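Local atomic coordinates of tautomerase (Bordetella trematum, PDB entry 6VVR), a protein that belongs to the tautomerase superfamily and forms a trimer of subunits that each hold two beta-alpha-beta units, their sheet covered on one face by two helices. Residues Ile7-Thr12 with Glu44-Asp49; Lys21-Ala26 with Asn84-Ala89; Asp25-Ser30 with Ala77-Ala82; Val63-Ile68 with Val100-Ile105. All coordinates share one frame; numbering follows the deposited sequence.

Interaction 1: Ile7-Thr12 with Glu44-Asp49; sequences IMQGHT and EYAAAD
The first beta-alpha-beta unit of the tautomerase fold closes here: the ends of parallel strands 2-8 and 39-45 lie side by side before the chain turns off, on one side toward helix 13-31. Two backbone hydrogen bonds join them. Tyr45 N donates to Ile7 O at 2.8 Å, nearly along the C=O axis but bent at the hydrogen (138°), and the same oxygen lies at the edge of the Tyr45 ring, 3.4 Å from CD1. Gln9 N reaches Tyr45 O almost straight (172°), from above the carbonyl plane. On one flank Met8, bent at chi2 and chi3, curls its CE back to within 3.6 Å of Ala47 CA. On the other flank the extended Gln9 lays its amide along Ala46, and its CG sits over Glu44 CB. The remaining links are polar and run through the Glu44 carboxylate, whose OE2 also forms a salt bridge with Lys16 of helix 13-31. Two waters donate to this oxygen; one ties it to Met8 O and His11 N, the other to Gly10 N. The tightest of these links is the first water to Glu44 OE2, 2.5 Å.

Interaction 2: Lys21-Ala26 with Asn84-Ala89; sequences KALSDA and NQAVSA
Helices 13-31 and 73-91, the connecting helices of the two beta-alpha-beta units, run antiparallel on one side of the tautomerase sheet and meet here mainly through alanines. Their short axes pass 8.9 Å apart at 160°, close enough for the backbones to approach because the facing residues are so small. Ala86 is central: its CB bond points at the other helix and the methyl enters between Ala22, Leu23 and Ala26. Ala22 and Ala26, one turn apart, both aim their CB atoms back at it. Ala26 CB stands 4.1 Å from Ala86 CB, while Ala22 also offers its carbonyl oxygen, 3.9 Å from that methyl. Below this row, toward the sheet, the larger side chains meet. Leu23 leaves its helix obliquely, with CG anti to the carbonyl carbon (chi1 -68°), which carries CD2 across to the underside of the Ala86 methyl. Val87 has CG1 anti to its backbone N, leaving CG2 turned toward the leucine, and the two side chains cross at a slant. Val87 also rests on Val63 of the strand beneath, so the helix pair and the sheet share one apolar layer. Lys21 and Ser24, on another side of their helix, pack on a neighbouring subunit. The closest touch between apolar side chains is that of the two branched ones, Leu23 CD2 to Val87 CG2, 3.8 Å.

Interaction 3: Asp25-Ser30 with Ala77-Ala82; sequences DAVVQS and AALILA
Entering from Asp25, the first residue of helix segment 25-30 to touch segment 77-82 is Ala26, whose CB points at the facing antiparallel helix and settles 3.8 Å from Ala82 O, near the methyl of that residue as well. Val27, next along, lies lower on the flank. The Val27 and Leu79 side chains lie side by side, pointing the same way, with CG2 against CD1, and that leucine methyl also reaches the Val27 backbone, 4.1 Å from CA. A turn after Ala26 comes Ser30, which carries the largest share of the contact. Its OG sits between the backbone N and the carbonyl carbon (chi1 69°), a crowded position that lets it fold back on its own helix and donate to Ala26 O at 2.9 Å in the carbonyl plane. Ala26 O thus accepts from both Ser30 N and Ser30 OG. With its proton engaged there, the hydroxyl can lie against an apolar partner: OG is 3.4 Å from Leu79 CD1. Ser30 CB meanwhile fits against the methyl of Ala82, 3.8 Å from its CB, and close to Ala78 O. The segment axes cross at 151°, 9.0 Å apart. Val27 also touches Pro1 at the start of the chain. As connecting helices of the two beta-alpha-beta units, the pair lies on one face of the sheet: Leu79 and Ile80 press down onto Leu102 of strand 98-105, and Ile80 and Leu81 extend to a neighbouring subunit.

Interaction 4: Val63-Ile68 with Val100-Ile105; sequences VNVDLI and VVLRDI
Strands 61-68 and 98-105 pair in parallel, residue against residue from Val63-Val100 to Ile68-Ile105, as the two strands of the second beta-alpha-beta unit. Five backbone hydrogen bonds alternate across the pair; the shortest include Arg103 N to Val65 O, 2.7 Å and nearly along the C=O axis. The face carrying Val63, Val65, Val100 and Leu102 is tightly packed under helix 73-91. There Leu102 runs alongside Val65 and puts CD2 3.6 Å from Val65 CB. The packing gives way to polar groups at the Asp104 end of this face, where OD1 lies 3.7 Å from Leu67 CD2. A water sits between Asp104 OD1 and Ile68 O; Lys76 forms a salt bridge with Asp104 OD2. The other face, with Asn64, Asp66 and Arg103 beside Val101, is buried between subunits. Arg103, extended from CG to NE, makes a salt bridge through NH2 to Asp66 OD1 at 3.0 Å, the oxygen in the guanidinium plane but approached from above the carboxylate plane. Its side chain crosses Asn64, whose ND2 bonds to Asn4, obliquely. Arg103 NH1 bridges Asp66 of one neighbouring subunit, and Asp66 OD2 is bridged by Arg103 of the other. Round the trimer, these bridges probably offset repulsion between the close-set arginines and favour their charged form.

How the interactions relate
The chain holds two beta-alpha-beta units; two of the four contacts lie within one unit each and two join the units. Interaction 1 ties the strands of the first unit, interaction 4 those of the second; they come one after the other along the chain, their centres 22 Å apart, and share one four-stranded sheet in which strands 2-8 and 61-68 are neighbours. Interactions 2 and 3, centres 8 Å apart and sharing Asp25 and Ala26, are successive parts of the seam between helices 13-31 and 73-91, above the sheet. Both touch interaction 4 through apolar side chains, whereas interaction 1 lies apart at the sheet end. Helices and sheet thus bind both halves into one subunit, three of which form the trimer.

Interaction 1: Ile7-Thr12 with Glu44-Asp49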
loop_
_atom_site.group_PDB
_atom_site.type_symbol
_atom_site.label_atom_id
_atom_site.label_comp_id
_atom_site.label_asym_id
_atom_site.label_seq_id
_atom_site.Cartn_x
_atom_site.Cartn_y
_atom_site.Cartn_z
ATOM N N ILE A 7 -8.557 -3.263 -8.893
ATOM C CA ILE A 7 -9.637 -3.976 -9.565
ATOM C C ILE A 7 -9.078 -4.669 -10.797
ATOM O O ILE A 7 -7.979 -4.376 -11.264
ATOM C CB ILE A 7 -10.816 -3.057 -9.954
ATOM C CG1 ILE A 7 -10.376 -2.009 -10.966
ATOM C CG2 ILE A 7 -11.405 -2.389 -8.721
ATOM C CD1 ILE A 7 -11.538 -1.196 -11.530
ATOM N N MET A 8 -9.857 -5.610 -11.316
ATOM C CA MET A 8 -9.477 -6.302 -12.534
ATOM C C MET A 8 -9.682 -5.384 -13.732
ATOM O O MET A 8 -10.597 -4.554 -13.754
ATOM C CB MET A 8 -10.306 -7.578 -12.712
ATOM C CG MET A 8 -10.249 -8.539 -11.533
ATOM S SD MET A 8 -8.550 -8.881 -11.060
ATOM C CE MET A 8 -7.928 -9.719 -12.511
ATOM N N GLN A 9 -8.809 -5.533 -14.726
ATOM C CA GLN A 9 -9.047 -4.925 -16.029
ATOM C C GLN A 9 -10.395 -5.377 -16.577
ATOM O O GLN A 9 -10.860 -6.484 -16.305
ATOM C CB GLN A 9 -7.948 -5.323 -17.020
ATOM C CG GLN A 9 -6.621 -4.614 -16.852
ATOM C CD GLN A 9 -5.607 -5.062 -17.892
ATOM O OE1 GLN A 9 -5.921 -5.860 -18.776
ATOM N NE2 GLN A 9 -4.382 -4.559 -17.783
ATOM N N GLY A 10 -11.022 -4.519 -17.368
ATOM C CA GLY A 10 -12.216 -4.903 -18.092
ATOM C C GLY A 10 -13.441 -4.065 -17.820
ATOM O O GLY A 10 -14.428 -4.196 -18.561
ATOM N N HIS A 11 -13.447 -3.221 -16.798
ATOM C CA HIS A 11 -14.596 -2.365 -16.548
ATOM C C HIS A 11 -14.452 -1.073 -17.344
ATOM O O HIS A 11 -13.340 -0.640 -17.655
ATOM C CB HIS A 11 -14.738 -2.076 -15.051
ATOM C CG HIS A 11 -14.977 -3.305 -14.227
ATOM N ND1 HIS A 11 -16.229 -3.857 -14.058
ATOM C CD2 HIS A 11 -14.121 -4.099 -13.538
ATOM C CE1 HIS A 11 -16.136 -4.930 -13.291
ATOM N NE2 HIS A 11 -14.869 -5.099 -12.963
ATOM N N THR A 12 -15.592 -0.469 -17.694
ATOM C CA THR A 12 -15.527 0.730 -18.522
ATOM C C THR A 12 -15.115 1.943 -17.695
ATOM O O THR A 12 -15.323 1.976 -16.477
ATOM C CB THR A 12 -16.874 1.024 -19.182
ATOM O OG1 THR A 12 -17.859 1.250 -18.165
ATOM C CG2 THR A 12 -17.306 -0.119 -20.101
ATOM N N GLU A 44 -5.793 -0.894 -12.133
ATOM C CA GLU A 44 -6.349 -2.075 -12.786
ATOM C C GLU A 44 -5.280 -3.149 -12.966
ATOM O O GLU A 44 -4.121 -2.846 -13.250
ATOM C CB GLU A 44 -6.906 -1.762 -14.177
ATOM C CG GLU A 44 -7.943 -0.705 -14.313
ATOM C CD GLU A 44 -8.495 -0.720 -15.731
ATOM O OE1 GLU A 44 -7.695 -0.846 -16.686
ATOM O OE2 GLU A 44 -9.722 -0.673 -15.894
ATOM N N TYR A 45 -5.694 -4.413 -12.872
ATOM C CA TYR A 45 -4.780 -5.546 -12.990
ATOM C C TYR A 45 -5.251 -6.515 -14.063
ATOM O O TYR A 45 -6.432 -6.873 -14.109
ATOM C CB TYR A 45 -4.653 -6.310 -11.668
ATOM C CG TYR A 45 -4.056 -5.458 -10.583
ATOM C CD1 TYR A 45 -4.800 -4.445 -9.986
ATOM C CD2 TYR A 45 -2.737 -5.629 -10.187
ATOM C CE1 TYR A 45 -4.250 -3.644 -9.019
ATOM C CE2 TYR A 45 -2.177 -4.828 -9.207
ATOM C CZ TYR A 45 -2.944 -3.839 -8.630
ATOM O OH TYR A 45 -2.407 -3.031 -7.653
ATOM N N ALA A 46 -4.315 -6.966 -14.892
ATOM C CA ALA A 46 -4.597 -8.064 -15.804
ATOM C C ALA A 46 -4.781 -9.351 -15.008
ATOM O O ALA A 46 -4.201 -9.525 -13.936
ATOM C CB ALA A 46 -3.461 -8.225 -16.810
ATOM N N ALA A 47 -5.595 -10.262 -15.550
ATOM C CA ALA A 47 -5.874 -11.510 -14.847
ATOM C C ALA A 47 -4.590 -12.285 -14.558
ATOM O O ALA A 47 -4.455 -12.913 -13.499
ATOM C CB ALA A 47 -6.852 -12.356 -15.665
ATOM N N ALA A 48 -3.624 -12.236 -15.479
ATOM C CA ALA A 48 -2.379 -12.968 -15.287
ATOM C C ALA A 48 -1.577 -12.449 -14.103
ATOM O O ALA A 48 -0.668 -13.144 -13.640
ATOM C CB ALA A 48 -1.513 -12.898 -16.542
ATOM N N ASP A 49 -1.885 -11.250 -13.605
ATOM C CA ASP A 49 -1.113 -10.631 -12.538
ATOM C C ASP A 49 -1.772 -10.752 -11.167
ATOM O O ASP A 49 -1.342 -10.075 -10.225
ATOM C CB ASP A 49 -0.851 -9.159 -12.871
ATOM C CG ASP A 49 0.115 -8.989 -14.044
ATOM O OD1 ASP A 49 1.007 -9.848 -14.211
ATOM O OD2 ASP A 49 -0.006 -7.989 -14.786
HETATM O O HOH W 1 -11.380 -2.346 -14.979
HETATM O O HOH W 2 -10.177 -1.875 -18.319
#

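Interaction 2: Lys21-Ala26 with Asn84-Ala89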
loop_
_atom_site.group_PDB
_atom_site.type_symbol
_atom_site.label_atom_id
_atom_site.label_comp_id
_atom_site.label_asym_id
_atom_site.label_seq_id
_atom_site.Cartn_x
_atom_site.Cartn_y
_atom_site.Cartn_z
ATOM N N LYS A 21 -16.837 7.486 -7.155
ATOM C CA LYS A 21 -17.856 8.264 -6.463
ATOM C C LYS A 21 -18.560 7.433 -5.398
ATOM O O LYS A 21 -18.827 7.926 -4.295
ATOM C CB LYS A 21 -18.870 8.805 -7.468
ATOM C CG LYS A 21 -18.283 9.789 -8.456
ATOM C CD LYS A 21 -19.385 10.391 -9.318
ATOM C CE LYS A 21 -18.836 11.418 -10.290
ATOM N NZ LYS A 21 -19.903 12.371 -10.736
ATOM N N ALA A 22 -18.889 6.175 -5.714
ATOM C CA ALA A 22 -19.588 5.342 -4.738
ATOM C C ALA A 22 -18.711 5.055 -3.528
ATOM O O ALA A 22 -19.208 4.982 -2.402
ATOM C CB ALA A 22 -20.056 4.035 -5.375
ATOM N N LEU A 23 -17.406 4.871 -3.740
ATOM C CA LEU A 23 -16.518 4.646 -2.605
ATOM C C LEU A 23 -16.429 5.890 -1.739
ATOM O O LEU A 23 -16.497 5.808 -0.506
ATOM C CB LEU A 23 -15.135 4.240 -3.100
ATOM C CG LEU A 23 -15.049 2.867 -3.768
ATOM C CD1 LEU A 23 -13.638 2.679 -4.256
ATOM C CD2 LEU A 23 -15.425 1.759 -2.798
ATOM N N SER A 24 -16.302 7.060 -2.371
ATOM C CA SER A 24 -16.206 8.297 -1.604
ATOM C C SER A 24 -17.468 8.512 -0.777
ATOM O O SER A 24 -17.400 8.746 0.436
ATOM C CB SER A 24 -15.951 9.474 -2.547
ATOM O OG SER A 24 -16.031 10.712 -1.850
ATOM N N ASP A 25 -18.638 8.392 -1.408
ATOM C CA ASP A 25 -19.892 8.510 -0.661
ATOM C C ASP A 25 -20.008 7.452 0.431
ATOM O O ASP A 25 -20.554 7.718 1.505
ATOM C CB ASP A 25 -21.091 8.406 -1.600
ATOM C CG ASP A 25 -22.353 8.957 -0.982
ATOM O OD1 ASP A 25 -22.322 10.082 -0.418
ATOM O OD2 ASP A 25 -23.381 8.248 -1.011
ATOM N N ALA A 26 -19.499 6.245 0.183
ATOM C CA ALA A 26 -19.581 5.206 1.205
ATOM C C ALA A 26 -18.768 5.588 2.429
ATOM O O ALA A 26 -19.162 5.289 3.562
ATOM C CB ALA A 26 -19.111 3.860 0.644
ATOM N N ASN A 84 -17.342 -2.603 0.879
ATOM C CA ASN A 84 -17.549 -3.861 0.166
ATOM C C ASN A 84 -18.775 -3.776 -0.739
ATOM O O ASN A 84 -18.714 -4.130 -1.922
ATOM C CB ASN A 84 -17.677 -5.024 1.159
ATOM C CG ASN A 84 -17.193 -6.369 0.573
ATOM O OD1 ASN A 84 -17.957 -7.080 -0.084
ATOM N ND2 ASN A 84 -15.931 -6.716 0.824
ATOM N N GLN A 85 -19.893 -3.286 -0.204
ATOM C CA GLN A 85 -21.114 -3.183 -1.002
ATOM C C GLN A 85 -20.978 -2.164 -2.132
ATOM O O GLN A 85 -21.526 -2.377 -3.222
ATOM C CB GLN A 85 -22.306 -2.849 -0.093
ATOM C CG GLN A 85 -22.646 -3.977 0.911
ATOM C CD GLN A 85 -23.566 -3.525 2.046
ATOM O OE1 GLN A 85 -23.787 -2.334 2.243
ATOM N NE2 GLN A 85 -24.083 -4.488 2.815
ATOM N N ALA A 86 -20.242 -1.070 -1.910
ATOM C CA ALA A 86 -20.016 -0.099 -2.978
ATOM C C ALA A 86 -19.268 -0.724 -4.151
ATOM O O ALA A 86 -19.602 -0.475 -5.317
ATOM C CB ALA A 86 -19.254 1.112 -2.431
ATOM N N VAL A 87 -18.251 -1.541 -3.865
ATOM C CA VAL A 87 -17.528 -2.218 -4.940
ATOM C C VAL A 87 -18.444 -3.202 -5.657
ATOM O O VAL A 87 -18.568 -3.178 -6.886
ATOM C CB VAL A 87 -16.276 -2.930 -4.396
ATOM C CG1 VAL A 87 -15.612 -3.734 -5.511
ATOM C CG2 VAL A 87 -15.303 -1.935 -3.795
ATOM N N SER A 88 -19.088 -4.097 -4.895
ATOM C CA SER A 88 -19.954 -5.105 -5.501
ATOM C C SER A 88 -21.014 -4.470 -6.389
ATOM O O SER A 88 -21.260 -4.943 -7.506
ATOM C CB SER A 88 -20.613 -5.954 -4.416
ATOM O OG SER A 88 -19.666 -6.348 -3.456
ATOM N N ALA A 89 -21.661 -3.405 -5.910
ATOM C CA ALA A 89 -22.719 -2.781 -6.698
ATOM C C ALA A 89 -22.159 -2.094 -7.939
ATOM O O ALA A 89 -22.667 -2.291 -9.051
ATOM C CB ALA A 89 -23.499 -1.790 -5.842
#

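Interaction 3: Asp25-Ser30 with Ala77-Ala82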
loop_
_atom_site.group_PDB
_atom_site.type_symbol
_atom_site.label_atom_id
_atom_site.label_comp_id
_atom_site.label_asym_id
_atom_site.label_seq_id
_atom_site.Cartn_x
_atom_site.Cartn_y
_atom_site.Cartn_z
ATOM N N ASP A 25 -18.638 8.392 -1.408
ATOM C CA ASP A 25 -19.892 8.510 -0.661
ATOM C C ASP A 25 -20.008 7.452 0.431
ATOM O O ASP A 25 -20.554 7.718 1.505
ATOM C CB ASP A 25 -21.091 8.406 -1.600
ATOM C CG ASP A 25 -22.353 8.957 -0.982
ATOM O OD1 ASP A 25 -22.322 10.082 -0.418
ATOM O OD2 ASP A 25 -23.381 8.248 -1.011
ATOM N N ALA A 26 -19.499 6.245 0.183
ATOM C CA ALA A 26 -19.581 5.206 1.205
ATOM C C ALA A 26 -18.768 5.588 2.429
ATOM O O ALA A 26 -19.162 5.289 3.562
ATOM C CB ALA A 26 -19.111 3.860 0.644
ATOM N N VAL A 27 -17.635 6.269 2.227
ATOM C CA VAL A 27 -16.840 6.723 3.366
ATOM C C VAL A 27 -17.603 7.777 4.151
ATOM O O VAL A 27 -17.698 7.718 5.381
ATOM C CB VAL A 27 -15.476 7.263 2.903
ATOM C CG1 VAL A 27 -14.705 7.793 4.107
ATOM C CG2 VAL A 27 -14.681 6.181 2.186
ATOM N N VAL A 28 -18.142 8.769 3.445
ATOM C CA VAL A 28 -18.882 9.841 4.099
ATOM C C VAL A 28 -20.072 9.281 4.869
ATOM O O VAL A 28 -20.288 9.620 6.036
ATOM C CB VAL A 28 -19.315 10.886 3.050
ATOM C CG1 VAL A 28 -20.246 11.932 3.671
ATOM C CG2 VAL A 28 -18.083 11.541 2.422
ATOM N N GLN A 29 -20.850 8.396 4.243
ATOM C CA GLN A 29 -22.086 7.946 4.881
ATOM C C GLN A 29 -21.803 7.042 6.072
ATOM O O GLN A 29 -22.475 7.140 7.108
ATOM C CB GLN A 29 -22.982 7.233 3.863
ATOM C CG GLN A 29 -23.663 8.165 2.853
ATOM C CD GLN A 29 -24.262 9.415 3.497
ATOM O OE1 GLN A 29 -23.818 10.533 3.233
ATOM N NE2 GLN A 29 -25.274 9.227 4.339
ATOM N N SER A 30 -20.798 6.169 5.961
ATOM C CA SER A 30 -20.631 5.137 6.974
ATOM C C SER A 30 -19.963 5.661 8.239
ATOM O O SER A 30 -20.342 5.249 9.340
ATOM C CB SER A 30 -19.843 3.954 6.402
ATOM O OG SER A 30 -18.496 4.304 6.166
ATOM N N ALA A 77 -16.581 -1.377 11.345
ATOM C CA ALA A 77 -17.392 -2.421 10.726
ATOM C C ALA A 77 -18.332 -1.837 9.679
ATOM O O ALA A 77 -18.464 -2.387 8.579
ATOM C CB ALA A 77 -18.177 -3.183 11.797
ATOM N N ALA A 78 -18.992 -0.722 10.001
ATOM C CA ALA A 78 -19.855 -0.058 9.030
ATOM C C ALA A 78 -19.080 0.337 7.782
ATOM O O ALA A 78 -19.596 0.239 6.661
ATOM C CB ALA A 78 -20.499 1.174 9.663
ATOM N N LEU A 79 -17.834 0.790 7.959
ATOM C CA LEU A 79 -17.034 1.245 6.825
ATOM C C LEU A 79 -16.647 0.081 5.914
ATOM O O LEU A 79 -16.764 0.182 4.691
ATOM C CB LEU A 79 -15.791 1.992 7.330
ATOM C CG LEU A 79 -14.753 2.496 6.321
ATOM C CD1 LEU A 79 -15.335 3.522 5.351
ATOM C CD2 LEU A 79 -13.557 3.088 7.069
ATOM N N ILE A 80 -16.176 -1.030 6.495
ATOM C CA ILE A 80 -15.826 -2.211 5.702
ATOM C C ILE A 80 -17.037 -2.702 4.929
ATOM O O ILE A 80 -16.955 -3.019 3.736
ATOM C CB ILE A 80 -15.268 -3.327 6.610
ATOM C CG1 ILE A 80 -13.906 -2.925 7.183
ATOM C CG2 ILE A 80 -15.189 -4.652 5.851
ATOM C CD1 ILE A 80 -13.421 -3.836 8.292
ATOM N N LEU A 81 -18.184 -2.764 5.603
ATOM C CA LEU A 81 -19.402 -3.245 4.963
ATOM C C LEU A 81 -19.825 -2.321 3.831
ATOM O O LEU A 81 -20.153 -2.792 2.735
ATOM C CB LEU A 81 -20.517 -3.369 6.003
ATOM C CG LEU A 81 -21.856 -3.998 5.610
ATOM C CD1 LEU A 81 -21.668 -5.431 5.133
ATOM C CD2 LEU A 81 -22.805 -3.965 6.804
ATOM N N ALA A 82 -19.812 -1.007 4.076
ATOM C CA ALA A 82 -20.264 -0.055 3.067
ATOM C C ALA A 82 -19.325 -0.025 1.870
ATOM O O ALA A 82 -19.772 0.111 0.724
ATOM C CB ALA A 82 -20.399 1.342 3.680
#

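Interaction 4: Val63-Ile68 with Val100-Ile105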
loop_
_atom_site.group_PDB
_atom_site.type_symbol
_atom_site.label_atom_id
_atom_site.label_comp_id
_atom_site.label_asym_id
_atom_site.label_seq_id
_atom_site.Cartn_x
_atom_site.Cartn_y
_atom_site.Cartn_z
ATOM N N VAL A 63 -9.881 -2.894 -1.560
ATOM C CA VAL A 63 -9.896 -1.503 -1.112
ATOM C C VAL A 63 -9.011 -1.411 0.125
ATOM O O VAL A 63 -9.332 -1.991 1.167
ATOM C CB VAL A 63 -11.322 -1.003 -0.813
ATOM C CG1 VAL A 63 -11.301 0.475 -0.413
ATOM C CG2 VAL A 63 -12.254 -1.212 -2.021
ATOM N N ASN A 64 -7.899 -0.689 0.011
ATOM C CA ASN A 64 -7.039 -0.383 1.143
ATOM C C ASN A 64 -7.351 1.015 1.655
ATOM O O ASN A 64 -7.364 1.974 0.871
ATOM C CB ASN A 64 -5.566 -0.463 0.741
ATOM C CG ASN A 64 -5.139 -1.865 0.372
ATOM O OD1 ASN A 64 -5.644 -2.846 0.917
ATOM N ND2 ASN A 64 -4.198 -1.967 -0.563
ATOM N N VAL A 65 -7.576 1.134 2.964
ATOM C CA VAL A 65 -7.967 2.391 3.600
ATOM C C VAL A 65 -6.940 2.732 4.668
ATOM O O VAL A 65 -6.794 1.995 5.653
ATOM C CB VAL A 65 -9.363 2.311 4.233
ATOM C CG1 VAL A 65 -9.762 3.683 4.789
ATOM C CG2 VAL A 65 -10.389 1.767 3.247
ATOM N N ASP A 66 -6.228 3.841 4.477
ATOM C CA ASP A 66 -5.416 4.422 5.533
ATOM C C ASP A 66 -6.241 5.532 6.162
ATOM O O ASP A 66 -6.625 6.488 5.476
ATOM C CB ASP A 66 -4.091 4.963 4.990
ATOM C CG ASP A 66 -3.187 3.864 4.472
ATOM O OD1 ASP A 66 -3.070 2.813 5.131
ATOM O OD2 ASP A 66 -2.601 4.039 3.398
ATOM N N LEU A 67 -6.566 5.385 7.440
ATOM C CA LEU A 67 -7.431 6.349 8.100
ATOM C C LEU A 67 -6.932 6.646 9.507
ATOM O O LEU A 67 -6.251 5.837 10.140
ATOM C CB LEU A 67 -8.890 5.871 8.148
ATOM C CG LEU A 67 -9.303 4.885 9.242
ATOM C CD1 LEU A 67 -10.816 4.748 9.284
ATOM C CD2 LEU A 67 -8.639 3.534 9.006
ATOM N N ILE A 68 -7.277 7.842 9.980
ATOM C CA ILE A 68 -6.873 8.261 11.310
ATOM C C ILE A 68 -7.459 7.319 12.353
ATOM O O ILE A 68 -8.650 6.984 12.323
ATOM C CB ILE A 68 -7.298 9.714 11.550
ATOM C CG1 ILE A 68 -6.523 10.634 10.609
ATOM C CG2 ILE A 68 -7.037 10.106 12.998
ATOM C CD1 ILE A 68 -7.148 12.024 10.473
ATOM N N VAL A 100 -11.612 -5.613 1.936
ATOM C CA VAL A 100 -11.343 -4.267 2.437
ATOM C C VAL A 100 -10.375 -4.389 3.602
ATOM O O VAL A 100 -10.588 -5.216 4.492
ATOM C CB VAL A 100 -12.625 -3.556 2.912
ATOM C CG1 VAL A 100 -12.284 -2.139 3.415
ATOM C CG2 VAL A 100 -13.666 -3.518 1.823
ATOM N N VAL A 101 -9.328 -3.565 3.606
ATOM C CA VAL A 101 -8.334 -3.539 4.675
ATOM C C VAL A 101 -8.267 -2.121 5.225
ATOM O O VAL A 101 -8.091 -1.166 4.461
ATOM C CB VAL A 101 -6.945 -3.968 4.176
ATOM C CG1 VAL A 101 -5.932 -3.917 5.322
ATOM C CG2 VAL A 101 -7.019 -5.341 3.533
ATOM N N LEU A 102 -8.412 -1.986 6.540
ATOM C CA LEU A 102 -8.278 -0.700 7.211
ATOM C C LEU A 102 -6.941 -0.675 7.933
ATOM O O LEU A 102 -6.600 -1.625 8.650
ATOM C CB LEU A 102 -9.409 -0.459 8.215
ATOM C CG LEU A 102 -10.854 -0.671 7.754
ATOM C CD1 LEU A 102 -11.813 -0.322 8.888
ATOM C CD2 LEU A 102 -11.181 0.146 6.493
ATOM N N ARG A 103 -6.187 0.397 7.738
ATOM C CA ARG A 103 -4.944 0.614 8.471
ATOM C C ARG A 103 -5.149 1.830 9.364
ATOM O O ARG A 103 -5.262 2.956 8.869
ATOM C CB ARG A 103 -3.768 0.803 7.516
ATOM C CG ARG A 103 -3.709 -0.270 6.434
ATOM C CD ARG A 103 -2.297 -0.466 5.919
ATOM N NE ARG A 103 -2.291 -1.296 4.720
ATOM C CZ ARG A 103 -2.505 -0.834 3.490
ATOM N NH1 ARG A 103 -2.462 -1.670 2.461
ATOM N NH2 ARG A 103 -2.734 0.463 3.289
ATOM N N ASP A 104 -5.242 1.589 10.674
ATOM C CA ASP A 104 -5.381 2.664 11.654
ATOM C C ASP A 104 -4.068 3.429 11.732
ATOM O O ASP A 104 -3.038 2.856 12.100
ATOM C CB ASP A 104 -5.741 2.093 13.024
ATOM C CG ASP A 104 -7.224 2.222 13.358
ATOM O OD1 ASP A 104 -7.991 2.795 12.563
ATOM O OD2 ASP A 104 -7.615 1.750 14.450
ATOM N N ILE A 105 -4.105 4.712 11.400
ATOM C CA ILE A 105 -2.926 5.578 11.392
ATOM C C ILE A 105 -3.063 6.560 12.553
ATOM O O ILE A 105 -3.980 7.395 12.544
ATOM C CB ILE A 105 -2.787 6.315 10.055
ATOM C CG1 ILE A 105 -2.812 5.335 8.862
ATOM C CG2 ILE A 105 -1.515 7.174 10.037
ATOM C CD1 ILE A 105 -1.682 4.286 8.868
HETATM O O HOH W 3 -9.931 4.540 13.030
#